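Local coordinates for protein putative enoyl-CoA hydratase/isomerase (Bordetella parapertussis, PDB 3ISA) that probably acts on acyl-CoA thioesters as a crotonase-fold enzyme of the enoyl-CoA hydratase/isomerase family, though its own substrate and reaction are not established, at residues D[52-57]-D[97-102]; D[18-23]-D[44-49]; D[71-76]-D[236-241]. All coordinates share one frame; numbering follows the deposited sequence. Where two conformers were deposited one is given.

Contact 1. Residues D[52-57]-D[97-102]; sequences PLLVFA and SPSLTL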
loop_
_atom_site.group_PDB
_atom_site.type_symbol
_atom_site.label_atom_id
_atom_site.label_comp_id
_atom_site.label_asym_id
_atom_site.label_seq_id
_atom_site.Cartn_x
_atom_site.Cartn_y
_atom_site.Cartn_z
ATOM N N PRO D 52 0.952 26.115 18.635
ATOM C CA PRO D 52 0.153 26.174 17.393
ATOM C C PRO D 52 0.970 26.420 16.126
ATOM O O PRO D 52 0.733 25.762 15.088
ATOM C CB PRO D 52 -0.814 27.334 17.652
ATOM C CG PRO D 52 -0.888 27.445 19.165
ATOM C CD PRO D 52 0.534 27.153 19.602
ATOM N N LEU D 53 1.940 27.330 16.215
ATOM C CA LEU D 53 2.739 27.721 15.058
ATOM C C LEU D 53 4.241 27.665 15.353
ATOM O O LEU D 53 4.718 28.238 16.352
ATOM C CB LEU D 53 2.374 29.145 14.618
ATOM C CG LEU D 53 3.247 29.746 13.510
ATOM C CD1 LEU D 53 2.967 29.075 12.148
ATOM C CD2 LEU D 53 3.035 31.260 13.405
ATOM N N LEU D 54 4.981 26.976 14.495
ATOM C CA LEU D 54 6.444 27.037 14.510
ATOM C C LEU D 54 6.911 27.883 13.352
ATOM O O LEU D 54 6.571 27.609 12.182
ATOM C CB LEU D 54 7.063 25.635 14.374
ATOM C CG LEU D 54 6.472 24.540 15.261
ATOM C CD1 LEU D 54 7.240 23.213 15.104
ATOM C CD2 LEU D 54 6.415 24.987 16.722
ATOM N N VAL D 55 7.699 28.904 13.672
ATOM C CA VAL D 55 8.292 29.777 12.657
ATOM C C VAL D 55 9.799 29.492 12.526
ATOM O O VAL D 55 10.522 29.393 13.532
ATOM C CB VAL D 55 8.056 31.284 12.979
ATOM C CG1 VAL D 55 8.718 32.182 11.924
ATOM C CG2 VAL D 55 6.565 31.584 13.113
ATOM N N PHE D 56 10.263 29.325 11.287
ATOM C CA PHE D 56 11.683 29.132 11.005
ATOM C C PHE D 56 12.283 30.279 10.187
ATOM O O PHE D 56 11.789 30.621 9.111
ATOM C CB PHE D 56 11.909 27.806 10.280
ATOM C CG PHE D 56 11.536 26.605 11.108
ATOM C CD1 PHE D 56 12.506 25.968 11.887
ATOM C CD2 PHE D 56 10.223 26.121 11.119
ATOM C CE1 PHE D 56 12.178 24.872 12.661
ATOM C CE2 PHE D 56 9.877 25.001 11.902
ATOM C CZ PHE D 56 10.867 24.382 12.670
ATOM N N ALA D 57 13.374 30.845 10.698
ATOM C CA ALA D 57 14.034 31.970 10.033
ATOM C C ALA D 57 15.535 31.866 10.232
ATOM O O ALA D 57 15.999 31.080 11.047
ATOM C CB ALA D 57 13.503 33.295 10.574
ATOM N N SER D 97 4.665 17.756 11.525
ATOM C CA SER D 97 4.339 18.470 12.771
ATOM C C SER D 97 2.811 18.644 12.935
ATOM O O SER D 97 2.126 19.003 11.978
ATOM C CB SER D 97 5.006 19.837 12.796
ATOM O OG SER D 97 4.806 20.496 14.041
ATOM N N PRO D 98 2.295 18.415 14.152
ATOM C CA PRO D 98 0.924 18.823 14.501
ATOM C C PRO D 98 0.766 20.346 14.534
ATOM O O PRO D 98 -0.362 20.844 14.477
ATOM C CB PRO D 98 0.733 18.247 15.911
ATOM C CG PRO D 98 1.816 17.197 16.061
ATOM C CD PRO D 98 2.968 17.731 15.272
ATOM N N SER D 99 1.870 21.079 14.683
ATOM C CA SER D 99 1.827 22.548 14.591
ATOM C C SER D 99 1.742 22.956 13.130
ATOM O O SER D 99 2.276 22.269 12.263
ATOM C CB SER D 99 3.099 23.172 15.154
ATOM O OG SER D 99 3.382 22.741 16.478
ATOM N N LEU D 100 1.102 24.091 12.851
ATOM C CA LEU D 100 1.315 24.757 11.560
ATOM C C LEU D 100 2.791 25.191 11.536
ATOM O O LEU D 100 3.360 25.544 12.579
ATOM C CB LEU D 100 0.417 25.983 11.412
ATOM C CG LEU D 100 0.552 26.802 10.116
ATOM C CD1 LEU D 100 0.275 25.891 8.876
ATOM C CD2 LEU D 100 -0.375 27.996 10.133
ATOM N N THR D 101 3.416 25.145 10.365
ATOM C CA THR D 101 4.824 25.552 10.242
ATOM C C THR D 101 4.970 26.602 9.150
ATOM O O THR D 101 4.326 26.505 8.094
ATOM C CB THR D 101 5.719 24.344 9.945
ATOM O OG1 THR D 101 5.237 23.683 8.761
ATOM C CG2 THR D 101 5.676 23.354 11.152
ATOM N N LEU D 102 5.812 27.599 9.424
ATOM C CA LEU D 102 6.050 28.720 8.531
ATOM C C LEU D 102 7.552 28.945 8.383
ATOM O O LEU D 102 8.281 29.066 9.376
ATOM C CB LEU D 102 5.360 29.993 9.072
ATOM C CG LEU D 102 5.718 31.376 8.477
ATOM C CD1 LEU D 102 5.305 31.453 7.033
ATOM C CD2 LEU D 102 5.045 32.505 9.244
#
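Strands 53-57 and 100-102 run side by side in parallel, 17° apart in direction and 4.7 Å between axes, with Leu53, Leu54 and Val55 in register with Leu100, Thr101 and Leu102. Four backbone hydrogen bonds zip them together, each donor lying nearly along the axis of the carbonyl it meets. Three are fairly straight, such as Leu54 N to Leu100 O at 2.9 Å; the first, from Leu100 N to Pro52 O, is more bent, with an N-H...O angle of 133° where the pairing starts. Side chains alternate between the two faces of the sheet. On one, Leu53 and Leu100 lie alongside each other and point the same way, both with CG anti to the backbone N. The CD1 methyl of Leu53 sits 3.9 Å from Leu100 CG and reaches on to Leu102 CB at 4.0 Å, so a single branch bridges two residues of the partner strand. On the other face Leu54 settles its CG against Ser99 CB at 3.6 Å, while its CD1 meets the hydroxyl of Ser97. Ser97 OG accepts from Ser99 N at 3.1 Å, forming an ST turn just ahead of strand 100-105; Ser99 OG is itself hydrogen-bonded to Val51 O. This is the central parallel pairing of the crotonase-fold sheet. Strand 17-22 flanks 53-58 on its far edge, helix 186-197 covers the Leu53, Leu100 and Leu102 face, and helix 33-48 packs over Leu54 and Phe56. Leu100 also touches Leu157 of a second subunit.

Contact 2. Residues D[18-23]-D[44-49]; sequences WTFTLS and DAAHRE
Strand 17-22, helix 33-48 and strand 53-58 form a beta-alpha-beta unit of the crotonase fold, and here the C-terminal part of helix 33-48 lies on the start of the first strand. The short segments run antiparallel, 176° between directions, with axes 10.9 Å apart. That gap is bridged by an indole. Trp18 leaves the strand toward the helix, CG anti to its carbonyl carbon (chi1 -75°), and lays its six-membered ring against the small bump of Ala46. The Ala46 methyl stands over one face, its CB 4.1 Å from the centroid of the six-membered ring in a CH-pi contact, displaced toward the rim and closest to CE3. With only a methyl at Ala46, the ring also lies close to the backbone: Trp18 CZ3 lies 3.6 Å from Ala46 N. The outer corner of the indole is bounded at its edge by Ala45 CB, 3.9 Å from Trp18 CH2. Phe20, two residues along the same side of the strand, brings its CZ to 4.4 Å from Ala46 CB, so this one methyl touches both the face of the indole and the edge of the phenyl ring. Leu54 and Val51 also touch Ala46. Ile11 of strand 9-13 packs against Trp18, and Arg13 makes a cation-pi contact with it. The exposed Glu49 side chain, extended beyond CG, crosses the indole at about a right angle, its carboxylate turned 79° from the ring plane, and Glu49 OE1 meets the ring edge 3.2 Å from Trp18 CZ2.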
loop_
_atom_site.group_PDB
_atom_site.type_symbol
_atom_site.label_atom_id
_atom_site.label_comp_id
_atom_site.label_asym_id
_atom_site.label_seq_id
_atom_site.Cartn_x
_atom_site.Cartn_y
_atom_site.Cartn_z
ATOM N N TRP D 18 6.235 29.660 18.399
ATOM C CA TRP D 18 7.659 29.669 18.712
ATOM C C TRP D 18 8.400 30.010 17.436
ATOM O O TRP D 18 8.082 29.482 16.360
ATOM C CB TRP D 18 8.156 28.308 19.207
ATOM C CG TRP D 18 7.769 27.951 20.609
ATOM C CD1 TRP D 18 6.801 28.533 21.388
ATOM C CD2 TRP D 18 8.335 26.894 21.389
ATOM N NE1 TRP D 18 6.742 27.901 22.616
ATOM C CE2 TRP D 18 7.671 26.891 22.641
ATOM C CE3 TRP D 18 9.350 25.954 21.154
ATOM C CZ2 TRP D 18 7.973 25.965 23.653
ATOM C CZ3 TRP D 18 9.650 25.025 22.162
ATOM C CH2 TRP D 18 8.969 25.046 23.401
ATOM N N THR D 19 9.373 30.903 17.547
ATOM C CA THR D 19 10.206 31.245 16.413
ATOM C C THR D 19 11.609 30.671 16.622
ATOM O O THR D 19 12.298 30.986 17.603
ATOM C CB THR D 19 10.250 32.776 16.193
ATOM O OG1 THR D 19 8.914 33.259 16.029
ATOM C CG2 THR D 19 11.108 33.143 14.962
ATOM N N PHE D 20 12.004 29.825 15.681
ATOM C CA PHE D 20 13.311 29.195 15.650
ATOM C C PHE D 20 14.208 29.965 14.685
ATOM O O PHE D 20 14.067 29.852 13.465
ATOM C CB PHE D 20 13.187 27.748 15.158
ATOM C CG PHE D 20 12.383 26.852 16.068
ATOM C CD1 PHE D 20 13.008 26.119 17.070
ATOM C CD2 PHE D 20 11.010 26.725 15.902
ATOM C CE1 PHE D 20 12.275 25.278 17.920
ATOM C CE2 PHE D 20 10.254 25.886 16.746
ATOM C CZ PHE D 20 10.897 25.152 17.758
ATOM N N THR D 21 15.132 30.744 15.232
ATOM C CA THR D 21 16.046 31.495 14.398
ATOM C C THR D 21 17.393 30.779 14.349
ATOM O O THR D 21 18.099 30.694 15.362
ATOM C CB THR D 21 16.201 32.968 14.893
ATOM O OG1 THR D 21 14.922 33.600 14.929
ATOM C CG2 THR D 21 17.151 33.753 13.979
ATOM N N LEU D 22 17.735 30.242 13.170
ATOM C CA LEU D 22 19.055 29.676 12.943
ATOM C C LEU D 22 20.042 30.821 13.072
ATOM O O LEU D 22 19.874 31.858 12.430
ATOM C CB LEU D 22 19.160 29.025 11.560
ATOM C CG LEU D 22 18.493 27.640 11.431
ATOM C CD1 LEU D 22 16.968 27.690 11.602
ATOM C CD2 LEU D 22 18.841 27.019 10.082
ATOM N N SER D 23 21.037 30.631 13.936
ATOM C CA SER D 23 21.856 31.733 14.410
ATOM C C SER D 23 23.344 31.422 14.305
ATOM O O SER D 23 24.096 31.478 15.284
ATOM C CB SER D 23 21.454 32.093 15.841
ATOM O OG SER D 23 20.124 32.583 15.883
ATOM N N ASP D 44 10.815 19.005 19.266
ATOM C CA ASP D 44 10.223 18.021 20.194
ATOM C C ASP D 44 9.529 18.692 21.385
ATOM O O ASP D 44 8.439 18.272 21.775
ATOM C CB ASP D 44 11.267 17.022 20.705
ATOM C CG ASP D 44 11.719 16.030 19.638
ATOM O OD1 ASP D 44 11.175 16.029 18.512
ATOM O OD2 ASP D 44 12.643 15.242 19.923
ATOM N N ALA D 45 10.150 19.740 21.937
ATOM C CA ALA D 45 9.583 20.481 23.063
ATOM C C ALA D 45 8.297 21.195 22.643
ATOM O O ALA D 45 7.310 21.161 23.368
ATOM C CB ALA D 45 10.602 21.471 23.609
ATOM N N ALA D 46 8.310 21.813 21.460
ATOM C CA ALA D 46 7.115 22.460 20.912
ATOM C C ALA D 46 5.948 21.479 20.683
ATOM O O ALA D 46 4.787 21.848 20.902
ATOM C CB ALA D 46 7.450 23.201 19.638
ATOM N N HIS D 47 6.265 20.248 20.259
ATOM C CA HIS D 47 5.235 19.249 20.070
ATOM C C HIS D 47 4.648 18.796 21.420
ATOM O O HIS D 47 3.433 18.632 21.537
ATOM C CB HIS D 47 5.753 18.092 19.210
ATOM C CG HIS D 47 6.088 18.493 17.800
ATOM N ND1 HIS D 47 6.698 17.642 16.905
ATOM C CD2 HIS D 47 5.906 19.661 17.138
ATOM C CE1 HIS D 47 6.862 18.263 15.752
ATOM N NE2 HIS D 47 6.401 19.494 15.872
ATOM N N ARG D 48 5.490 18.649 22.437
ATOM C CA ARG D 48 5.012 18.350 23.795
ATOM C C ARG D 48 4.088 19.454 24.317
ATOM O O ARG D 48 3.056 19.180 24.941
ATOM C CB ARG D 48 6.187 18.132 24.748
ATOM C CG ARG D 48 6.913 16.788 24.551
ATOM C CD ARG D 48 7.819 16.448 25.757
ATOM N NE ARG D 48 8.604 17.609 26.204
ATOM C CZ ARG D 48 9.806 17.949 25.734
ATOM N NH1 ARG D 48 10.394 17.199 24.795
ATOM N NH2 ARG D 48 10.428 19.038 26.212
ATOM N N GLU D 49 4.432 20.702 24.004
ATOM C CA GLU D 49 3.709 21.862 24.532
ATOM C C GLU D 49 2.566 22.293 23.600
ATOM O O GLU D 49 1.838 23.264 23.872
ATOM C CB GLU D 49 4.720 22.984 24.852
ATOM C CG GLU D 49 5.738 22.521 25.954
ATOM C CD GLU D 49 6.950 23.445 26.207
ATOM O OE1 GLU D 49 6.759 24.664 26.368
ATOM O OE2 GLU D 49 8.100 22.933 26.302
#

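Contact 3. Residues D[71-76]-D[236-241]; sequences DYETQS and RIRDYL
Tyr72 lays its ring against Ile237 and Leu241, residues one turn apart on helix 233-241. Ile237 CG2 lies over one face, 4.0 Å from the Tyr72 ring centroid in a CH-pi contact, and the CD1 methyl of Leu241 meets Tyr72 CE2 at 3.6 Å, tip to tip. Beyond these contacts the phenol oxygen reaches the helix backbone, Tyr72 OH lying 3.2 Å from Arg238 CA. On the face of the ring opposite Ile237 lies Glu73 CG. The Glu73 chain, bent at chi2 (-85°), turns its carboxylate to the guanidinium of Arg238 in a two-pronged salt bridge: Arg238 NH2 to Glu73 OE1 at 2.8 Å, nearly straight although the position of NH2 is less certain, and the longer NE to OE2 at 3.2 Å. In this crotonase-fold chain the contact ties the loop leading into helix 77-95 to the C-terminal helix. Tyr72 CG takes the crowded position between backbone N and carbonyl carbon (chi1 84°). Behind it the loop is folded on itself, Asp71 O accepting from both Thr74 N and OG1. Lys234 NZ binds Glu73 O and Gln75 O from the first turn of helix 233-241, while Ser76 OG meets Asp79 of a third subunit.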
loop_
_atom_site.group_PDB
_atom_site.type_symbol
_atom_site.label_atom_id
_atom_site.label_comp_id
_atom_site.label_asym_id
_atom_site.label_seq_id
_atom_site.Cartn_x
_atom_site.Cartn_y
_atom_site.Cartn_z
ATOM N N ASP D 71 35.552 21.208 8.255
ATOM C CA ASP D 71 36.199 20.058 8.930
ATOM C C ASP D 71 35.517 18.686 8.689
ATOM O O ASP D 71 35.605 17.784 9.537
ATOM C CB ASP D 71 36.384 20.314 10.447
ATOM C CG ASP D 71 37.114 21.621 10.746
ATOM O OD1 ASP D 71 38.209 21.856 10.183
ATOM O OD2 ASP D 71 36.593 22.410 11.565
ATOM N N TYR D 72 34.849 18.526 7.539
ATOM C CA TYR D 72 34.317 17.214 7.155
ATOM C C TYR D 72 35.472 16.219 6.957
ATOM O O TYR D 72 35.303 15.009 7.188
ATOM C CB TYR D 72 33.417 17.295 5.908
ATOM C CG TYR D 72 34.169 17.257 4.601
ATOM C CD1 TYR D 72 34.287 16.066 3.873
ATOM C CD2 TYR D 72 34.787 18.402 4.100
ATOM C CE1 TYR D 72 34.997 16.023 2.685
ATOM C CE2 TYR D 72 35.495 18.371 2.919
ATOM C CZ TYR D 72 35.589 17.183 2.216
ATOM O OH TYR D 72 36.297 17.164 1.053
ATOM N N GLU D 73 36.643 16.726 6.548
ATOM C CA GLU D 73 37.834 15.882 6.356
ATOM C C GLU D 73 38.288 15.143 7.621
ATOM O O GLU D 73 38.815 14.038 7.541
ATOM C CB GLU D 73 39.004 16.694 5.774
ATOM C CG GLU D 73 38.846 17.040 4.293
ATOM C CD GLU D 73 39.336 15.938 3.349
ATOM O OE1 GLU D 73 39.007 14.741 3.546
ATOM O OE2 GLU D 73 40.053 16.285 2.386
ATOM N N THR D 74 38.068 15.753 8.779
ATOM C CA THR D 74 38.451 15.151 10.052
ATOM C C THR D 74 37.315 14.352 10.698
ATOM O O THR D 74 37.468 13.825 11.806
ATOM C CB THR D 74 38.990 16.215 11.044
ATOM O OG1 THR D 74 37.998 17.217 11.263
ATOM C CG2 THR D 74 40.252 16.862 10.498
ATOM N N GLN D 75 36.182 14.251 10.008
ATOM C CA GLN D 75 35.095 13.403 10.502
ATOM C C GLN D 75 35.063 12.115 9.702
ATOM O O GLN D 75 35.427 12.103 8.528
ATOM C CB GLN D 75 33.762 14.137 10.449
ATOM C CG GLN D 75 33.716 15.331 11.411
ATOM C CD GLN D 75 32.343 15.935 11.542
ATOM O OE1 GLN D 75 31.356 15.345 11.115
ATOM N NE2 GLN D 75 32.266 17.121 12.149
ATOM N N SER D 76 34.649 11.024 10.334
ATOM C CA SER D 76 34.639 9.736 9.646
ATOM C C SER D 76 33.431 9.617 8.727
ATOM O O SER D 76 32.506 10.429 8.817
ATOM C CB SER D 76 34.630 8.592 10.663
ATOM O OG SER D 76 33.397 8.589 11.378
ATOM N N ARG D 236 33.333 11.485 -2.630
ATOM C CA ARG D 236 32.316 12.102 -3.498
ATOM C C ARG D 236 32.085 13.562 -3.100
ATOM O O ARG D 236 31.975 14.458 -3.964
ATOM C CB ARG D 236 30.983 11.325 -3.438
ATOM C CG ARG D 236 30.998 9.949 -4.122
ATOM C CD ARG D 236 29.591 9.348 -4.247
ATOM N NE ARG D 236 28.903 9.108 -2.963
ATOM C CZ ARG D 236 29.022 7.999 -2.220
ATOM N NH1 ARG D 236 29.836 7.013 -2.587
ATOM N NH2 ARG D 236 28.336 7.877 -1.082
ATOM N N ILE D 237 32.012 13.799 -1.792
ATOM C CA ILE D 237 31.920 15.161 -1.258
ATOM C C ILE D 237 33.138 16.018 -1.689
ATOM O O ILE D 237 32.974 17.134 -2.208
ATOM C CB ILE D 237 31.743 15.136 0.291
ATOM C CG1 ILE D 237 30.381 14.515 0.674
ATOM C CG2 ILE D 237 31.872 16.534 0.882
ATOM C CD1 ILE D 237 30.194 14.244 2.181
ATOM N N ARG D 238 34.337 15.472 -1.486
ATOM C CA ARG D 238 35.597 16.122 -1.874
ATOM C C ARG D 238 35.597 16.533 -3.345
ATOM O O ARG D 238 35.887 17.691 -3.668
ATOM C CB ARG D 238 36.781 15.205 -1.550
ATOM C CG ARG D 238 38.171 15.867 -1.625
ATOM C CD ARG D 238 39.260 14.864 -1.263
ATOM N NE ARG D 238 39.082 14.341 0.091
ATOM C CZ ARG D 238 38.870 13.060 0.392
ATOM N NH1 ARG D 238 38.827 12.135 -0.563
ATOM N NH2 ARG D 238 38.716 12.701 1.660
ATOM N N ASP D 239 35.219 15.597 -4.221
ATOM C CA ASP D 239 35.125 15.839 -5.661
ATOM C C ASP D 239 34.156 16.962 -6.004
ATOM O O ASP D 239 34.459 17.802 -6.856
ATOM C CB ASP D 239 34.698 14.572 -6.408
ATOM C CG ASP D 239 35.791 13.510 -6.446
ATOM O OD1 ASP D 239 36.951 13.814 -6.092
ATOM O OD2 ASP D 239 35.485 12.359 -6.833
ATOM N N TYR D 240 33.001 16.966 -5.335
ATOM C CA TYR D 240 31.979 17.986 -5.553
ATOM C C TYR D 240 32.450 19.374 -5.078
ATOM O O TYR D 240 32.241 20.375 -5.772
ATOM C CB TYR D 240 30.644 17.599 -4.878
ATOM C CG TYR D 240 29.724 18.787 -4.715
ATOM C CD1 TYR D 240 29.071 19.350 -5.820
ATOM C CD2 TYR D 240 29.540 19.380 -3.462
ATOM C CE1 TYR D 240 28.255 20.475 -5.673
ATOM C CE2 TYR D 240 28.724 20.489 -3.307
ATOM C CZ TYR D 240 28.089 21.033 -4.411
ATOM O OH TYR D 240 27.285 22.135 -4.236
ATOM N N LEU D 241 33.080 19.422 -3.902
ATOM C CA LEU D 241 33.520 20.691 -3.310
ATOM C C LEU D 241 34.671 21.339 -4.088
ATOM O O LEU D 241 34.898 22.551 -3.973
ATOM C CB LEU D 241 33.897 20.517 -1.835
ATOM C CG LEU D 241 32.762 20.245 -0.835
ATOM C CD1 LEU D 241 33.349 19.998 0.537
ATOM C CD2 LEU D 241 31.757 21.394 -0.784
#

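Contacts 1 and 2 are neighbours, their centres 8 Å apart, and both reach the six-stranded mixed sheet: strands 17-22 and 53-58 lie next to each other in it, and Val55 is probably hydrogen-bonded through its backbone to Trp18 and Phe20. Leu54 CD2 also touches Ala46 CB, at 3.6 Å, so sheet and helix 33-48 share one packed interior. Along the chain, contact 2 closes before contact 1 opens. Contact 3 lies about 30 Å or more from both, centre to centre, and on the other side of the chain's centre from contact 1. Its segments alternate with those of contact 1 along the chain; its second segment, on the last helix, returns to the loop after strand 53-58.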